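Local coordinates for Rho GTPase-activating protein 15 (Homo sapiens, PDB 3BYI) that switches off Rho-type GTPases such as RAC1 by stimulating their hydrolysis of GTP, here through its RhoGAP domain, at residues Asp124-Thr127 against Arg128-Ala131. Residues are numbered along the deposited sequence; the frame is centred on the assembly and turned at random.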
loop_
_atom_site.group_PDB
_atom_site.type_symbol
_atom_site.label_atom_id
_atom_site.label_comp_id
_atom_site.label_asym_id
_atom_site.label_seq_id
_atom_site.Cartn_x
_atom_site.Cartn_y
_atom_site.Cartn_z
ATOM N N ASP A 124 -5.155 -13.598 -23.395
ATOM C CA ASP A 124 -6.469 -12.980 -23.159
ATOM C C ASP A 124 -6.707 -12.713 -21.668
ATOM O O ASP A 124 -6.056 -13.322 -20.814
ATOM C CB ASP A 124 -7.584 -13.862 -23.718
ATOM C CG ASP A 124 -7.858 -15.066 -22.861
ATOM O OD1 ASP A 124 -7.093 -15.297 -21.913
ATOM O OD2 ASP A 124 -8.842 -15.785 -23.134
ATOM N N ASN A 125 -7.652 -11.817 -21.368
ATOM C CA ASN A 125 -7.883 -11.329 -19.991
ATOM C C ASN A 125 -8.279 -12.419 -18.942
ATOM O O ASN A 125 -7.949 -12.263 -17.763
ATOM C CB ASN A 125 -8.910 -10.173 -20.005
ATOM C CG ASN A 125 -8.937 -9.343 -18.697
ATOM O OD1 ASN A 125 -7.907 -8.893 -18.188
ATOM N ND2 ASN A 125 -10.144 -9.111 -18.181
ATOM N N ASN A 126 -8.965 -13.495 -19.359
ATOM C CA ASN A 126 -9.421 -14.553 -18.418
ATOM C C ASN A 126 -8.301 -15.510 -18.002
ATOM O O ASN A 126 -8.269 -16.001 -16.859
ATOM C CB ASN A 126 -10.579 -15.384 -18.999
ATOM C CG ASN A 126 -11.925 -14.689 -18.894
ATOM O OD1 ASN A 126 -12.153 -13.834 -18.029
ATOM N ND2 ASN A 126 -12.832 -15.063 -19.781
ATOM N N THR A 127 -7.407 -15.788 -18.947
ATOM C CA THR A 127 -6.160 -16.449 -18.639
ATOM C C THR A 127 -5.404 -15.607 -17.629
ATOM O O THR A 127 -4.981 -16.137 -16.619
ATOM C CB THR A 127 -5.283 -16.694 -19.895
ATOM O OG1 THR A 127 -5.997 -17.521 -20.816
ATOM C CG2 THR A 127 -3.984 -17.399 -19.520
ATOM N N ARG A 128 -5.265 -14.306 -17.897
ATOM C CA ARG A 128 -4.560 -13.394 -16.996
ATOM C C ARG A 128 -5.139 -13.469 -15.592
ATOM O O ARG A 128 -4.385 -13.605 -14.634
ATOM C CB ARG A 128 -4.605 -11.932 -17.470
ATOM C CG ARG A 128 -3.689 -11.613 -18.620
ATOM C CD ARG A 128 -3.866 -10.199 -19.164
ATOM N NE ARG A 128 -3.560 -10.177 -20.600
ATOM C CZ ARG A 128 -4.170 -9.414 -21.507
ATOM N NH1 ARG A 128 -5.127 -8.552 -21.169
ATOM N NH2 ARG A 128 -3.805 -9.510 -22.776
ATOM N N ILE A 129 -6.469 -13.365 -15.495
ATOM C CA ILE A 129 -7.191 -13.367 -14.214
ATOM C C ILE A 129 -6.819 -14.614 -13.428
ATOM O O ILE A 129 -6.335 -14.516 -12.308
ATOM C CB ILE A 129 -8.727 -13.291 -14.436
ATOM C CG1 ILE A 129 -9.160 -11.883 -14.840
ATOM C CG2 ILE A 129 -9.524 -13.679 -13.191
ATOM C CD1 ILE A 129 -10.577 -11.839 -15.324
ATOM N N GLU A 130 -6.995 -15.775 -14.052
ATOM C CA GLU A 130 -6.681 -17.062 -13.436
ATOM C C GLU A 130 -5.220 -17.211 -12.986
ATOM O O GLU A 130 -4.958 -17.666 -11.872
ATOM C CB GLU A 130 -7.078 -18.190 -14.375
ATOM C CG GLU A 130 -8.603 -18.410 -14.470
ATOM C CD GLU A 130 -9.247 -18.860 -13.136
ATOM O OE1 GLU A 130 -8.662 -19.722 -12.416
ATOM O OE2 GLU A 130 -10.344 -18.335 -12.810
ATOM N N ALA A 131 -4.282 -16.812 -13.839
ATOM C CA ALA A 131 -2.851 -16.909 -13.534
ATOM C C ALA A 131 -2.480 -16.082 -12.311
ATOM O O ALA A 131 -1.730 -16.548 -11.437
ATOM C CB ALA A 131 -2.015 -16.478 -14.733
#
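Arg128 N, Ile129 N, Glu130 N and Ala131 N bond to the carbonyls of Asp124, Asn125, Asn126 and Thr127, giving four successive i to i+4 hydrogen bonds that open helix 125-138 of the RhoGAP domain. The first, Arg128 N to Asp124 O, measures 3.2 Å. Asp124 is the N-cap: its OD1 accepts from Thr127 N at 3.0 Å and from Thr127 OG1 at 2.7 Å, the two donors reaching the oxygen from opposite faces of the carboxylate plane. Thr127 OG1 is placed for this by lying anti to its own carbonyl carbon (chi1 -60°), beside the backbone N.

Arg128 runs back along the first turn, bending at chi3, and one guanidinium face covers the Asp124-Asn125 peptide, with Asp124 C 4.1 Å above its plane. Its NE donates to Lys122 O, tying the helix start to the preceding loop; a leucine here would probably leave that carbonyl without its donor and the peptide without its flat cover. On another side of the turn, Ile129 CD1 lies 3.7 Å from Asn126 OD1, the two side chains running alongside each other, while Asn125 ND2 bonds to Glu206. With one N-H and one O-H, both from Thr127, gripping a single carboxylate oxygen, the negative charge of Asp124 is held at the helix N-terminus, where the helix dipole would be expected to stabilise it.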